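Local atomic coordinates of carbohydrate binding module family 33 and 10 domain protein (Teredinibacter turnerae, PDB entry 6RW7), a protein that is a copper-dependent lytic polysaccharide monooxygenase of family AA10, seen here as its catalytic domain, which probably binds cellulose and cleaves its chains by oxidation. Residues Q96-D101 / V168-P173; E113-I118 / F141-I146. All blocks are in the same frame, centred on the assembly; numbering follows the deposited sequence.

Contact 1. Residues Q96-D101 / V168-P173. With CU (copper (II) ion), chain C.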
# COMPACT_ATOMS: atom_id res chain seq x y z
N GLN A 96 1.51 -11.28 11.01
CA GLN A 96 1.39 -11.48 9.55
C GLN A 96 2.67 -10.94 8.90
O GLN A 96 3.21 -9.94 9.41
CB GLN A 96 0.15 -10.79 8.95
CG GLN A 96 -1.20 -11.25 9.52
CD GLN A 96 -1.51 -12.72 9.33
OE1 GLN A 96 -1.02 -13.33 8.39
NE2 GLN A 96 -2.30 -13.29 10.24
N THR A 97 3.09 -11.54 7.80
CA THR A 97 4.23 -11.05 6.99
C THR A 97 3.68 -10.27 5.80
O THR A 97 2.85 -10.80 5.03
CB THR A 97 5.18 -12.18 6.57
OG1 THR A 97 5.61 -12.78 7.79
CG2 THR A 97 6.38 -11.66 5.81
N PHE A 98 4.15 -9.04 5.63
CA PHE A 98 3.85 -8.20 4.44
C PHE A 98 5.05 -8.25 3.51
O PHE A 98 6.17 -8.10 3.99
CB PHE A 98 3.55 -6.76 4.85
CG PHE A 98 2.26 -6.60 5.60
CD1 PHE A 98 2.20 -6.83 6.97
CD2 PHE A 98 1.10 -6.27 4.93
CE1 PHE A 98 0.98 -6.74 7.63
CE2 PHE A 98 -0.10 -6.14 5.61
CZ PHE A 98 -0.16 -6.41 6.95
N VAL A 99 4.82 -8.47 2.23
CA VAL A 99 5.90 -8.62 1.23
C VAL A 99 5.84 -7.41 0.31
O VAL A 99 4.85 -7.28 -0.48
CB VAL A 99 5.75 -9.93 0.46
CG1 VAL A 99 6.88 -10.07 -0.55
CG2 VAL A 99 5.71 -11.15 1.39
N TRP A 100 6.86 -6.57 0.38
CA TRP A 100 7.06 -5.50 -0.62
C TRP A 100 7.84 -6.11 -1.78
O TRP A 100 8.95 -6.63 -1.55
CB TRP A 100 7.81 -4.32 -0.04
CG TRP A 100 6.98 -3.40 0.79
CD1 TRP A 100 6.58 -3.54 2.09
CD2 TRP A 100 6.40 -2.18 0.34
NE1 TRP A 100 5.82 -2.47 2.48
CE2 TRP A 100 5.72 -1.60 1.43
CE3 TRP A 100 6.42 -1.50 -0.88
CZ2 TRP A 100 5.06 -0.38 1.32
CZ3 TRP A 100 5.76 -0.29 -0.98
CH2 TRP A 100 5.07 0.24 0.10
N ASP A 101 7.33 -5.97 -3.00
CA ASP A 101 8.12 -6.24 -4.21
C ASP A 101 8.85 -4.96 -4.58
O ASP A 101 8.19 -3.94 -4.81
CB ASP A 101 7.29 -6.69 -5.41
CG ASP A 101 8.21 -6.93 -6.59
OD1 ASP A 101 8.57 -5.97 -7.25
OD2 ASP A 101 8.65 -8.05 -6.77
N VAL A 168 8.34 -7.92 5.95
CA VAL A 168 8.19 -7.28 7.28
C VAL A 168 7.16 -8.08 8.05
O VAL A 168 6.05 -8.24 7.52
CB VAL A 168 7.70 -5.84 7.22
CG1 VAL A 168 7.90 -5.14 8.56
CG2 VAL A 168 8.23 -5.02 6.09
N THR A 169 7.45 -8.43 9.30
CA THR A 169 6.48 -9.12 10.18
C THR A 169 5.84 -8.09 11.10
O THR A 169 6.57 -7.30 11.73
CB THR A 169 7.17 -10.28 10.89
OG1 THR A 169 7.69 -11.11 9.85
CG2 THR A 169 6.22 -11.06 11.76
N CYS A 170 4.51 -8.09 11.18
CA CYS A 170 3.73 -7.08 11.91
C CYS A 170 2.69 -7.79 12.76
O CYS A 170 2.21 -8.86 12.35
CB CYS A 170 3.01 -6.13 10.96
SG CYS A 170 4.07 -5.05 9.95
N ASN A 171 2.29 -7.16 13.86
CA ASN A 171 1.12 -7.59 14.66
C ASN A 171 -0.10 -6.81 14.14
O ASN A 171 -0.26 -5.63 14.49
CB ASN A 171 1.36 -7.32 16.14
CG ASN A 171 0.21 -7.77 17.02
OD1 ASN A 171 -0.53 -8.68 16.66
ND2 ASN A 171 0.06 -7.12 18.16
N VAL A 172 -0.94 -7.46 13.34
CA VAL A 172 -2.14 -6.81 12.76
C VAL A 172 -3.21 -6.74 13.83
O VAL A 172 -3.52 -7.75 14.45
CB VAL A 172 -2.60 -7.58 11.51
CG1 VAL A 172 -3.84 -6.95 10.92
CG2 VAL A 172 -1.50 -7.63 10.45
N PRO A 173 -3.78 -5.54 14.07
CA PRO A 173 -4.85 -5.39 15.06
C PRO A 173 -6.08 -6.23 14.73
O PRO A 173 -6.36 -6.50 13.55
CB PRO A 173 -5.20 -3.90 14.99
CG PRO A 173 -3.96 -3.24 14.46
CD PRO A 173 -3.38 -4.25 13.50
CU CU C . 7.82 -10.36 -6.37
O HOH W 1 9.73 -10.98 -7.24
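Gln-96, Thr-97 and Phe-98 run antiparallel to Cys-170, Thr-169 and Val-168, the axes of the short strands coming within 4.6 Å while their directions differ by 137°, 43° short of exactly antiparallel. Two reciprocal pairs of N-H to O=C bonds, Gln-96 with Cys-170 and Phe-98 with Val-168, frame the non-hydrogen-bonded pair Thr-97 and Thr-169. All four are of ordinary length and nearly straight; that from Phe-98 N to Val-168 O measures 2.8 Å.

On one face of the sheet the two threonines meet through their hydroxyls. In both, OG1 stands anti to the carbonyl carbon (chi1 -57°), and the two OG1 atoms of Thr-97 and Thr-169 are 3.4 Å apart, a weak hydrogen bond.

The other face carries Gln-96, Phe-98, Val-168 and Cys-170, and its side-chain contacts across the pairing are apolar. Val-172 CG2 serves two partners: it packs 3.7 Å from CG of Gln-96, part of that side chain's aliphatic stem, and 3.9 Å from CE1 of Phe-98, arriving at the edge of the ring and near its plane. Gln-96 then bends at chi2, and its NE2 is bonded to Ser-93 O. Cys-170 reaches the same ring obliquely, its SG lying 5.0 Å from the centroid of Phe-98 and 58° off the normal, a sulfur-aromatic contact.

Beyond the paired residues, strand 96-101 continues to Asp-101, whose OD2 binds a copper(II) ion at 2.5 Å. Glu-5, His-165 and a water are further ligands. This metal is distinct from the copper(I) held by His-1 and His-107, the N-terminal histidine-brace site characteristic of lytic polysaccharide monooxygenases. The pairing itself joins the two central strands of a four-stranded antiparallel sheet, one layer of the beta-sandwich on which AA10 domains are built.

Contact 2. Residues E113-I118 / F141-I146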
# COMPACT_ATOMS: atom_id res chain seq x y z
N GLU A 113 12.78 2.40 6.60
CA GLU A 113 11.63 1.99 7.44
C GLU A 113 10.46 1.51 6.60
O GLU A 113 10.31 1.87 5.43
CB GLU A 113 11.22 3.10 8.40
CG GLU A 113 10.81 4.36 7.67
CD GLU A 113 10.29 5.51 8.53
OE1 GLU A 113 10.58 5.53 9.73
OE2 GLU A 113 9.55 6.35 7.99
N LEU A 114 9.66 0.69 7.25
CA LEU A 114 8.41 0.14 6.70
C LEU A 114 7.33 0.49 7.71
O LEU A 114 7.47 0.12 8.89
CB LEU A 114 8.53 -1.38 6.55
CG LEU A 114 9.49 -1.98 5.51
CD1 LEU A 114 9.14 -1.55 4.12
CD2 LEU A 114 10.96 -1.76 5.85
N VAL A 115 6.32 1.24 7.29
CA VAL A 115 5.29 1.80 8.20
C VAL A 115 3.93 1.34 7.70
O VAL A 115 3.71 1.34 6.50
CB VAL A 115 5.39 3.34 8.23
CG1 VAL A 115 4.51 3.94 9.29
CG2 VAL A 115 6.83 3.80 8.44
N PHE A 116 3.03 0.97 8.62
CA PHE A 116 1.70 0.45 8.25
C PHE A 116 0.64 1.06 9.16
O PHE A 116 0.80 1.01 10.40
CB PHE A 116 1.63 -1.06 8.43
CG PHE A 116 2.60 -1.87 7.61
CD1 PHE A 116 3.93 -1.99 7.99
CD2 PHE A 116 2.18 -2.50 6.46
CE1 PHE A 116 4.79 -2.78 7.25
CE2 PHE A 116 3.05 -3.25 5.71
CZ PHE A 116 4.36 -3.39 6.10
N TYR A 117 -0.43 1.53 8.54
CA TYR A 117 -1.63 2.04 9.21
C TYR A 117 -2.81 1.17 8.80
O TYR A 117 -2.81 0.65 7.69
CB TYR A 117 -1.91 3.48 8.79
CG TYR A 117 -0.90 4.51 9.21
CD1 TYR A 117 0.28 4.69 8.52
CD2 TYR A 117 -1.18 5.37 10.27
CE1 TYR A 117 1.18 5.66 8.93
CE2 TYR A 117 -0.32 6.38 10.64
CZ TYR A 117 0.87 6.54 9.95
OH TYR A 117 1.78 7.51 10.33
N ILE A 118 -3.82 1.09 9.66
CA ILE A 118 -5.08 0.38 9.32
C ILE A 118 -6.24 1.31 9.60
O ILE A 118 -6.12 2.21 10.45
CB ILE A 118 -5.17 -0.97 10.06
CG1 ILE A 118 -6.26 -1.87 9.47
CG2 ILE A 118 -5.31 -0.79 11.56
CD1 ILE A 118 -6.13 -3.30 9.89
N PHE A 141 0.19 0.85 13.18
CA PHE A 141 0.15 -0.40 13.97
C PHE A 141 1.47 -1.16 13.83
O PHE A 141 1.75 -2.04 14.63
CB PHE A 141 -1.03 -1.27 13.57
CG PHE A 141 -0.93 -1.93 12.22
CD1 PHE A 141 -0.28 -3.14 12.06
CD2 PHE A 141 -1.53 -1.37 11.11
CE1 PHE A 141 -0.22 -3.76 10.82
CE2 PHE A 141 -1.52 -2.00 9.88
CZ PHE A 141 -0.83 -3.18 9.73
N CYS A 142 2.28 -0.84 12.82
CA CYS A 142 3.57 -1.50 12.59
C CYS A 142 4.52 -0.44 12.04
O CYS A 142 4.13 0.27 11.12
CB CYS A 142 3.38 -2.67 11.64
SG CYS A 142 4.85 -3.69 11.37
N ASP A 143 5.68 -0.28 12.65
CA ASP A 143 6.65 0.76 12.26
C ASP A 143 8.01 0.17 12.58
O ASP A 143 8.36 0.09 13.77
CB ASP A 143 6.36 2.09 12.96
CG ASP A 143 7.33 3.20 12.59
OD1 ASP A 143 8.24 2.97 11.80
OD2 ASP A 143 7.19 4.25 13.15
N GLU A 144 8.67 -0.37 11.57
CA GLU A 144 9.92 -1.14 11.74
C GLU A 144 11.00 -0.42 10.95
O GLU A 144 10.86 -0.30 9.72
CB GLU A 144 9.72 -2.58 11.30
CG GLU A 144 8.71 -3.31 12.17
CD GLU A 144 9.08 -3.52 13.63
OE1 GLU A 144 10.25 -3.26 14.02
OE2 GLU A 144 8.17 -3.88 14.41
N SER A 145 12.07 -0.05 11.64
CA SER A 145 13.22 0.63 11.01
C SER A 145 14.50 -0.20 11.15
O SER A 145 14.61 -1.07 12.04
CB SER A 145 13.37 2.02 11.56
OG SER A 145 13.77 1.99 12.91
N ILE A 146 15.40 0.03 10.22
CA ILE A 146 16.76 -0.56 10.20
C ILE A 146 17.76 0.59 10.11
O ILE A 146 17.43 1.66 9.62
CB ILE A 146 16.96 -1.55 9.04
CG1 ILE A 146 16.67 -0.92 7.68
CG2 ILE A 146 16.15 -2.82 9.27
CD1 ILE A 146 17.09 -1.81 6.54
O HOH W 2 10.62 3.82 11.92
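Leu-114 with Glu-144 and Phe-116 with Cys-142 form the hydrogen-bonded antiparallel pairs, between strands whose directions differ by 178°. Leu-114 and Glu-144 exchange two backbone bonds, and Phe-116 N donates to Cys-142 O at 2.8 Å. The regular pattern ends there: Phe-116 O accepts weak bonds from both Phe-141 N, at 2.9 Å, and Cys-142 N, at 3.4 Å. Two consecutive residues facing one is the signature of a classic beta bulge.

Aromatic packing dominates the bulged end. Phe-141 has CG placed between its backbone N and carbonyl carbon (chi1 72°), and its ring comes to lie across the partner strand. Phe-116 CB sits over one face of that ring, 3.9 Å from the centroid in a CH-pi contact, while Tyr-117 C and Ile-118 N lie at the ring's edge in its plane. Ile-118 CB is 3.8 Å from CE2 of Phe-141, the two side chains crossing at about a right angle. The Phe-116 ring in turn receives Cys-142 obliquely, with CB 3.8 Å from CD1 of Phe-116.

Two acids meet on the face of Glu-113, Val-115, Asp-143 and Ser-145. Glu-113 OE1 and Asp-143 OD1 are 4.0 Å apart with carboxylate planes turned 81° from each other. One water donates to both oxygens, its bond to Glu-113 OE1 being 2.8 Å. Lys-59 forms salt bridges with both acids and Arg-194 with Glu-113, which probably offsets the repulsion.

Strand 111-118 has a second antiparallel partner in strand 178-187, so 142-145 flanks it on its other edge within the mixed sheet. Leu-114, Phe-116 and Phe-141 pack on strand 165-172 of the opposing layer; Leu-114 and Glu-144 touch Val-157 of strand 157-160, and Glu-144 bonds to Asn-154, a ligand of the bound sodium ion.

In the fold
From the N terminus the chain passes strand 3-6, which later pairs with 96-101, and then enters contact 1 at Gln-96. Strand 111-118 is the next strand and opens contact 2; after 22 residues without helix or strand, 141-146 closes it. Only then does 168-173 return to 96-101, ending the 66-residue loop of contact 1, inside which contact 2 is nested. The two pairings belong to different sheets, with centres about 9 Å apart. They are joined covalently by the Cys-142 to Cys-170 disulfide and by packing: Val-168 CG2 meets Leu-114 CG at 3.3 Å, and Phe-98 and Phe-116 bring their rings together at about 45°.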